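Local coordinates for Nitrate/nitrite binding protein NrtA (Synechocystis sp., PDB 2G29) that binds nitrate as the periplasmic solute-binding component of the NrtABCD ABC transporter, which takes up nitrate and probably also nitrite, at residues 274-277 / 278-281; 290-293 / 294-297; 140-143 / 144-147. One frame throughout, in Å; residues are numbered along the deposited sequence.

Contact 1. Residues 274-277 / 278-281; sequences ENKE and EMCQ
Asn275 O, Lys276 O and Glu277 O accept in succession from the backbone N-H groups of Met279, Cys280 and Gln281, four residues on, and the carbonyls therefore run in step up the opening of a helix. The three bonds are alike in length, that from Met279 N to Asn275 O measuring 2.9 Å with an angle of 160° at the hydrogen. One step earlier the same spacing is spanned by a water, which donates to Glu274 O and accepts from Glu278 N at 2.9 Å. A second water links side chains along the same flank: it lies 2.9 Å from Asn275 OD1 and 2.7 Å from Glu278 OE1, although it has more acceptors around it than protons to give. Glu278 reaches it with an extended chain whose CG is anti to the backbone N (chi1 -169°), and its other oxygen, OE2, is salt-bridged to Lys54. Asn275 is also held at its amide nitrogen, which donates to Trp269 O.

On another flank Lys276 and Met279 lie side by side and point the same way, with Lys276 CD 4.0 Å from Met279 CE. The methionine is straight as far as SD and then bends (chi3 80°), bringing its methyl alongside the lysine methylenes, while Lys276 NZ passes beyond them to Ser300 O. Gln281 folds its CG to 3.3 Å from Glu277 O, beside the carbonyl that its own N-H already uses. Met279 and Glu278 also press on Trp269 of helix 253-271. The repeated i to i+4 bonding, with a water standing in for the first link, is that of the N-terminal turn of an alpha helix, here helix 276-284.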
ATOM      1  N   GLU A 274       1.041   3.269  22.627  1.00 20.83           N
ATOM      2  CA  GLU A 274       2.042   2.748  23.549  1.00 21.55           C
ATOM      3  C   GLU A 274       2.978   1.710  22.950  1.00 20.19           C
ATOM      4  O   GLU A 274       3.978   1.359  23.565  1.00 21.21           O
ATOM      5  CB  GLU A 274       1.377   2.173  24.810  1.00 24.57           C
ATOM      6  CG  GLU A 274      -0.050   1.674  24.604  1.00 29.88           C
ATOM      7  CD  GLU A 274      -1.059   2.814  24.443  1.00 31.91           C
ATOM      8  OE1 GLU A 274      -1.218   3.631  25.384  1.00 35.41           O
ATOM      9  OE2 GLU A 274      -1.699   2.897  23.377  1.00 31.47           O
ATOM     10  N   ASN A 275       2.676   1.191  21.759  1.00 17.97           N
ATOM     11  CA  ASN A 275       3.573   0.198  21.169  1.00 16.87           C
ATOM     12  C   ASN A 275       4.370   0.706  19.990  1.00 15.03           C
ATOM     13  O   ASN A 275       5.168  -0.042  19.434  1.00 15.77           O
ATOM     14  CB  ASN A 275       2.818  -1.054  20.718  1.00 17.11           C
ATOM     15  CG  ASN A 275       2.173  -1.775  21.868  1.00 19.05           C
ATOM     16  OD1 ASN A 275       2.744  -1.843  22.971  1.00 20.73           O
ATOM     17  ND2 ASN A 275       1.000  -2.335  21.632  1.00 19.16           N
ATOM     18  N   LYS A 276       4.178   1.969  19.626  1.00 15.37           N
ATOM     19  CA  LYS A 276       4.880   2.494  18.451  1.00 16.08           C
ATOM     20  C   LYS A 276       6.401   2.511  18.608  1.00 16.57           C
ATOM     21  O   LYS A 276       7.122   2.218  17.668  1.00 16.36           O
ATOM     22  CB  LYS A 276       4.379   3.897  18.113  1.00 16.78           C
ATOM     23  CG  LYS A 276       2.912   3.959  17.658  1.00 18.18           C
ATOM     24  CD  LYS A 276       2.693   3.203  16.337  1.00 19.27           C
ATOM     25  CE  LYS A 276       1.220   3.303  15.830  1.00 20.13           C
ATOM     26  NZ  LYS A 276       0.741   4.702  15.535  1.00 21.89           N
ATOM     27  N   GLU A 277       6.905   2.842  19.801  1.00 16.24           N
ATOM     28  CA  GLU A 277       8.349   2.866  20.002  1.00 17.35           C
ATOM     29  C   GLU A 277       8.939   1.476  19.770  1.00 16.76           C
ATOM     30  O   GLU A 277       9.890   1.278  18.997  1.00 15.34           O
ATOM     31  CB  GLU A 277       8.642   3.361  21.422  1.00 20.21           C
ATOM     32  CG  GLU A 277       8.081   4.751  21.703  1.00 28.42           C
ATOM     33  CD  GLU A 277       7.889   5.052  23.175  1.00 31.29           C
ATOM     34  OE1 GLU A 277       7.043   4.388  23.841  1.00 34.60           O
ATOM     35  OE2 GLU A 277       8.585   5.968  23.676  1.00 35.46           O
ATOM     36  N   GLU A 278       8.374   0.487  20.457  1.00 16.18           N
ATOM     37  CA  GLU A 278       8.840  -0.866  20.317  1.00 16.67           C
ATOM     38  C   GLU A 278       8.704  -1.361  18.878  1.00 15.25           C
ATOM     39  O   GLU A 278       9.615  -1.998  18.360  1.00 16.32           O
ATOM     40  CB  GLU A 278       8.089  -1.788  21.281  1.00 17.05           C
ATOM     41  CG  GLU A 278       8.735  -3.143  21.354  1.00 16.90           C
ATOM     42  CD  GLU A 278       7.964  -4.154  22.216  1.00 16.43           C
ATOM     43  OE1 GLU A 278       7.046  -3.755  22.951  1.00 20.61           O
ATOM     44  OE2 GLU A 278       8.316  -5.335  22.129  1.00 21.41           O
ATOM     45  N   MET A 279       7.588  -1.047  18.231  1.00 15.26           N
ATOM     46  CA  MET A 279       7.393  -1.466  16.842  1.00 15.62           C
ATOM     47  C   MET A 279       8.536  -0.967  15.972  1.00 14.62           C
ATOM     48  O   MET A 279       9.116  -1.716  15.217  1.00 13.51           O
ATOM     49  CB  MET A 279       6.074  -0.903  16.317  1.00 15.64           C
ATOM     50  CG  MET A 279       5.754  -1.356  14.905  1.00 13.62           C
ATOM     51  SD  MET A 279       4.257  -0.631  14.253  1.00 16.14           S
ATOM     52  CE  MET A 279       4.877   0.984  13.780  1.00 15.73           C
ATOM     53  N   CYS A 280       8.851   0.311  16.096  1.00 13.92           N
ATOM     54  CA  CYS A 280       9.891   0.906  15.294  1.00 13.17           C
ATOM     55  C   CYS A 280      11.285   0.402  15.654  1.00 14.04           C
ATOM     56  O   CYS A 280      12.161   0.320  14.782  1.00 14.53           O
ATOM     57  CB  CYS A 280       9.788   2.425  15.370  1.00 14.28           C
ATOM     58  SG  CYS A 280       8.267   3.035  14.520  1.00 15.00           S
ATOM     59  N   GLN A 281      11.526   0.087  16.927  1.00 14.23           N
ATOM     60  CA  GLN A 281      12.841  -0.492  17.270  1.00 15.50           C
ATOM     61  C   GLN A 281      13.007  -1.831  16.546  1.00 13.52           C
ATOM     62  O   GLN A 281      14.075  -2.155  16.033  1.00 14.87           O
ATOM     63  CB  GLN A 281      12.961  -0.770  18.757  1.00 16.23           C
ATOM     64  CG  GLN A 281      12.989   0.465  19.609  1.00 17.77           C
ATOM     65  CD  GLN A 281      13.043   0.079  21.078  1.00 21.41           C
ATOM     66  OE1 GLN A 281      12.320  -0.816  21.512  1.00 20.82           O
ATOM     67  NE2 GLN A 281      13.907   0.742  21.843  1.00 22.56           N
TER
HETATM   68  O   HOH W   1       6.643   0.937  22.802  1.00 18.75           O
HETATM   69  O   HOH W   2       5.570  -1.600  23.603  1.00 27.34           O

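Contact 2. Residues 290-293 / 294-297; sequences KVPF and EDII
Phe293 lays one face of its ring against Ile297, whose CB stands 4.0 Å from the ring centroid and 27° off its normal, a CH-pi contact. The ring gets there because its CG is anti to the backbone N (chi1 180°), swinging it along the chain; Ile297 CG1 and CG2 then settle near CZ and CE2. On the same side of the ring as Ile297, Phe293 O is gripped twice: by Ile297 N at 3.0 Å, almost in line with the carbonyl, and by Ile296 N at 2.9 Å from above the carbonyl plane. Pro292 O takes Asp295 N in a similar raised approach. The packed inner side continues where Val291 CG1 meets Ile296 CG1 at 3.9 Å, and Ile296 goes on to Pro213 and Cys280. Asp295, also buried, has its carboxylate held by Gln217 and Asn220.

The outer side is looser and polar. Glu294, bent at chi2 (73°), turns back over its own turn, and a water joins it to the preceding residue by donating to Glu294 OE2 at 2.8 Å and accepting from Phe293 N. With the ring of Phe293 cut back to an alanine methyl, the side of Ile297 would probably lose its cover and a gap is likely to open toward Cys280 and Gln281. Such overlapping i to i+3 and i to i+4 bonds mark a tightly wound turn, here in the loop between helix 276-284 and strand 303-304.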
ATOM      1  N   LYS A 290      16.776  -2.493   8.600  1.00 16.02           N
ATOM      2  CA  LYS A 290      18.142  -1.970   8.667  1.00 16.86           C
ATOM      3  C   LYS A 290      18.080  -0.469   8.253  1.00 15.74           C
ATOM      4  O   LYS A 290      18.821  -0.006   7.375  1.00 15.96           O
ATOM      5  CB  LYS A 290      19.059  -2.763   7.726  1.00 19.84           C
ATOM      6  CG  LYS A 290      20.513  -2.425   7.880  1.00 23.91           C
ATOM      7  CD  LYS A 290      20.887  -2.353   9.329  1.00 26.68           C
ATOM      8  CE  LYS A 290      22.335  -1.925   9.489  1.00 31.20           C
ATOM      9  NZ  LYS A 290      22.633  -1.564  10.913  1.00 33.07           N
ATOM     10  N   VAL A 291      17.198   0.264   8.931  1.00 14.92           N
ATOM     11  CA  VAL A 291      16.936   1.686   8.687  1.00 13.86           C
ATOM     12  C   VAL A 291      17.016   2.421  10.030  1.00 12.78           C
ATOM     13  O   VAL A 291      16.531   1.905  11.019  1.00 14.08           O
ATOM     14  CB  VAL A 291      15.483   1.854   8.094  1.00 12.98           C
ATOM     15  CG1 VAL A 291      15.021   3.298   8.158  1.00 13.33           C
ATOM     16  CG2 VAL A 291      15.436   1.346   6.630  1.00 14.27           C
ATOM     17  N   PRO A 292      17.660   3.592  10.080  1.00 12.43           N
ATOM     18  CA  PRO A 292      17.732   4.317  11.362  1.00 12.25           C
ATOM     19  C   PRO A 292      16.347   4.487  11.992  1.00 12.35           C
ATOM     20  O   PRO A 292      15.389   4.808  11.287  1.00 12.65           O
ATOM     21  CB  PRO A 292      18.360   5.669  10.986  1.00 13.36           C
ATOM     22  CG  PRO A 292      18.300   5.702   9.450  1.00 21.68           C
ATOM     23  CD  PRO A 292      18.399   4.286   9.018  1.00 14.23           C
ATOM     24  N   PHE A 293      16.260   4.283  13.317  1.00 11.58           N
ATOM     25  CA  PHE A 293      15.015   4.458  14.082  1.00 11.67           C
ATOM     26  C   PHE A 293      14.391   5.844  13.810  1.00 12.25           C
ATOM     27  O   PHE A 293      13.163   5.987  13.676  1.00 11.73           O
ATOM     28  CB  PHE A 293      15.364   4.309  15.584  1.00 12.26           C
ATOM     29  CG  PHE A 293      14.200   4.461  16.518  1.00 11.37           C
ATOM     30  CD1 PHE A 293      13.336   3.391  16.763  1.00 13.31           C
ATOM     31  CD2 PHE A 293      13.979   5.681  17.182  1.00 12.18           C
ATOM     32  CE1 PHE A 293      12.256   3.529  17.670  1.00 12.37           C
ATOM     33  CE2 PHE A 293      12.911   5.829  18.080  1.00 11.46           C
ATOM     34  CZ  PHE A 293      12.041   4.736  18.321  1.00 11.56           C
ATOM     35  N   GLU A 294      15.260   6.855  13.690  1.00 11.63           N
ATOM     36  CA  GLU A 294      14.840   8.227  13.434  1.00 12.54           C
ATOM     37  C   GLU A 294      14.082   8.464  12.124  1.00 12.64           C
ATOM     38  O   GLU A 294      13.374   9.450  11.991  1.00 15.34           O
ATOM     39  CB  GLU A 294      16.055   9.166  13.473  1.00 12.89           C
ATOM     40  CG  GLU A 294      16.587   9.455  14.895  1.00 14.00           C
ATOM     41  CD  GLU A 294      17.327   8.303  15.527  1.00 13.76           C
ATOM     42  OE1 GLU A 294      17.477   8.343  16.774  1.00 12.97           O
ATOM     43  OE2 GLU A 294      17.792   7.366  14.831  1.00 13.19           O
ATOM     44  N   ASP A 295      14.258   7.571  11.171  1.00 10.94           N
ATOM     45  CA  ASP A 295      13.559   7.699   9.899  1.00 11.19           C
ATOM     46  C   ASP A 295      12.204   7.011   9.961  1.00 11.64           C
ATOM     47  O   ASP A 295      11.404   7.117   9.012  1.00 12.24           O
ATOM     48  CB  ASP A 295      14.359   7.050   8.767  1.00 10.72           C
ATOM     49  CG  ASP A 295      15.671   7.760   8.494  1.00 12.29           C
ATOM     50  OD1 ASP A 295      15.809   8.938   8.854  1.00 14.08           O
ATOM     51  OD2 ASP A 295      16.560   7.144   7.905  1.00 13.89           O
ATOM     52  N   ILE A 296      11.914   6.318  11.060  1.00 11.47           N
ATOM     53  CA  ILE A 296      10.666   5.586  11.179  1.00 11.37           C
ATOM     54  C   ILE A 296       9.709   6.122  12.252  1.00 11.96           C
ATOM     55  O   ILE A 296       8.507   6.278  12.009  1.00 12.74           O
ATOM     56  CB  ILE A 296      10.925   4.091  11.542  1.00 11.84           C
ATOM     57  CG1 ILE A 296      12.098   3.530  10.731  1.00 11.28           C
ATOM     58  CG2 ILE A 296       9.663   3.234  11.281  1.00 11.95           C
ATOM     59  CD1 ILE A 296      12.408   2.068  11.086  1.00 13.32           C
ATOM     60  N   ILE A 297      10.251   6.396  13.440  1.00 11.59           N
ATOM     61  CA  ILE A 297       9.394   6.761  14.569  1.00 13.32           C
ATOM     62  C   ILE A 297       8.483   7.962  14.429  1.00 12.38           C
ATOM     63  O   ILE A 297       7.285   7.864  14.744  1.00 13.31           O
ATOM     64  CB  ILE A 297      10.257   6.890  15.861  1.00 13.68           C
ATOM     65  CG1 ILE A 297       9.360   7.034  17.105  1.00 13.86           C
ATOM     66  CG2 ILE A 297      11.164   8.105  15.767  1.00 14.08           C
ATOM     67  CD1 ILE A 297       8.482   5.845  17.364  1.00 16.07           C
TER
HETATM   68  O   HOH W   3      18.801   4.714  14.764  1.00 15.15           O

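Contact 3. Residues 140-143 / 144-147; sequences GTDA and APLK
The flat side-chain group here is the carboxylate of Asp142, which Ala144 meets from one side. Ala144 N donates to Asp142 OD1 at 3.0 Å, rising 46° out of the carboxylate plane, and Ala144 CB lies on the same side of that plane but out beyond the rim, 3.3 Å from Asp142 OD1. The carboxylate can reach forward because its CG is anti to the backbone N (chi1 177°), which places it beside the carbonyl carbon and the residues that follow. The puckered ring of Pro145 offers its CD-CG side to the backbone before it, with Pro145 CD 3.3 Å from Asp142 O. Ala143 O comes to the same side of the ring, near Pro145 N; that nitrogen carries no hydrogen and cannot answer it.

Ala143 O finds its donor one residue later, at Leu146 N, 2.9 Å away and tilted 34° from the carbonyl plane. This bond closes a type I beta turn from Ala143 to Leu146 with Ala144 and Pro145 at its corners. Leu146 curls against the same carbonyl, its CB 3.3 Å from Ala143 O, while CD1 reaches to 4.4 Å of Ala143 CB and leaves the two apolar groups in light contact. A further turn follows at once, for Lys147 N bonds Ala144 O at 3.0 Å. The Asp142 bond is an Asx turn: a side-chain oxygen accepts the N-H two residues on and ties the incoming loop to the beta turn.

The segment leads from strand 126-130 into helix 146-151. Ala143 and Leu146 both rest on Trp174 of helix 166-177, whose indole nitrogen bonds Gly140 O. Lys147 stretches outward to a salt bridge with Asp185, just ahead of strand 187-190.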
ATOM      1  N   GLY A 140       2.810  21.648  -2.614  1.00 14.33           N
ATOM      2  CA  GLY A 140       2.022  20.842  -1.684  1.00 13.35           C
ATOM      3  C   GLY A 140       1.014  19.979  -2.452  1.00 13.26           C
ATOM      4  O   GLY A 140       1.378  19.340  -3.430  1.00 14.48           O
ATOM      5  N   THR A 141      -0.254  19.977  -2.039  1.00 14.99           N
ATOM      6  CA  THR A 141      -1.245  19.155  -2.724  1.00 14.90           C
ATOM      7  C   THR A 141      -1.580  19.690  -4.111  1.00 13.96           C
ATOM      8  O   THR A 141      -2.073  18.941  -4.939  1.00 15.01           O
ATOM      9  CB  THR A 141      -2.550  19.009  -1.907  1.00 16.41           C
ATOM     10  OG1 THR A 141      -3.106  20.308  -1.698  1.00 18.74           O
ATOM     11  CG2 THR A 141      -2.264  18.352  -0.535  1.00 16.56           C
ATOM     12  N   ASP A 142      -1.321  20.975  -4.370  1.00 14.28           N
ATOM     13  CA  ASP A 142      -1.588  21.527  -5.709  1.00 14.45           C
ATOM     14  C   ASP A 142      -0.320  21.389  -6.565  1.00 15.69           C
ATOM     15  O   ASP A 142       0.648  22.131  -6.429  1.00 15.16           O
ATOM     16  CB  ASP A 142      -2.030  22.996  -5.597  1.00 17.56           C
ATOM     17  CG  ASP A 142      -2.254  23.643  -6.947  1.00 19.68           C
ATOM     18  OD1 ASP A 142      -2.238  22.947  -7.985  1.00 18.16           O
ATOM     19  OD2 ASP A 142      -2.444  24.883  -6.985  1.00 23.92           O
ATOM     20  N   ALA A 143      -0.342  20.411  -7.457  1.00 14.65           N
ATOM     21  CA  ALA A 143       0.792  20.126  -8.322  1.00 13.82           C
ATOM     22  C   ALA A 143       0.952  21.069  -9.524  1.00 14.75           C
ATOM     23  O   ALA A 143       1.969  21.003 -10.213  1.00 14.92           O
ATOM     24  CB  ALA A 143       0.677  18.661  -8.824  1.00 15.06           C
ATOM     25  N   ALA A 144      -0.030  21.941  -9.777  1.00 16.10           N
ATOM     26  CA  ALA A 144       0.035  22.800 -10.966  1.00 16.22           C
ATOM     27  C   ALA A 144       1.344  23.555 -11.244  1.00 15.95           C
ATOM     28  O   ALA A 144       1.751  23.667 -12.400  1.00 16.84           O
ATOM     29  CB  ALA A 144      -1.148  23.777 -10.969  1.00 16.78           C
ATOM     30  N   PRO A 145       2.013  24.089 -10.207  1.00 17.42           N
ATOM     31  CA  PRO A 145       3.279  24.808 -10.440  1.00 17.62           C
ATOM     32  C   PRO A 145       4.353  23.948 -11.111  1.00 16.96           C
ATOM     33  O   PRO A 145       5.305  24.460 -11.726  1.00 18.02           O
ATOM     34  CB  PRO A 145       3.700  25.260  -9.038  1.00 20.46           C
ATOM     35  CG  PRO A 145       2.962  24.322  -8.112  1.00 24.96           C
ATOM     36  CD  PRO A 145       1.619  24.179  -8.796  1.00 18.53           C
ATOM     37  N   LEU A 146       4.220  22.632 -11.005  1.00 16.77           N
ATOM     38  CA  LEU A 146       5.200  21.751 -11.630  1.00 17.00           C
ATOM     39  C   LEU A 146       5.105  21.724 -13.144  1.00 17.56           C
ATOM     40  O   LEU A 146       6.040  21.305 -13.814  1.00 17.83           O
ATOM     41  CB  LEU A 146       5.040  20.320 -11.095  1.00 16.79           C
ATOM     42  CG  LEU A 146       5.340  20.162  -9.612  1.00 14.59           C
ATOM     43  CD1 LEU A 146       5.023  18.694  -9.244  1.00 15.35           C
ATOM     44  CD2 LEU A 146       6.805  20.478  -9.284  1.00 15.89           C
ATOM     45  N   LYS A 147       3.984  22.153 -13.692  1.00 18.25           N
ATOM     46  CA  LYS A 147       3.813  22.108 -15.141  1.00 20.39           C
ATOM     47  C   LYS A 147       4.918  22.883 -15.894  1.00 18.59           C
ATOM     48  O   LYS A 147       5.610  22.329 -16.762  1.00 18.26           O
ATOM     49  CB  LYS A 147       2.426  22.655 -15.490  1.00 23.08           C
ATOM     50  CG  LYS A 147       2.118  22.657 -16.964  1.00 28.62           C
ATOM     51  CD  LYS A 147       0.730  22.062 -17.218  1.00 30.11           C
ATOM     52  CE  LYS A 147       0.437  21.981 -18.690  1.00 33.19           C
ATOM     53  NZ  LYS A 147       0.286  20.575 -19.129  1.00 35.52           N
TER

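Contacts 1 and 2 adjoin, their centres about 11 Å apart, whereas contact 3 lies away from both, its nearest atoms about 20 Å from contact 2. Phe293 CE1 packs 3.6 Å from Cys280 CB, and Ile296 CG2 sits 3.5 Å from Cys280 SG, so the turn of 290-297 is seated on helix 276-284. All three are partly buried; Glu277, Glu294 and Asp142 are exposed, whereas Lys276 and Asp295 are buried, with bonded polar ends. Contact 1 is regular helical bonding extended by waters, contact 2 draws most on an aromatic ring and branched aliphatics, and contact 3 depends on a carboxylate and a proline at the approach to helix 146-151, away from the nitrate site.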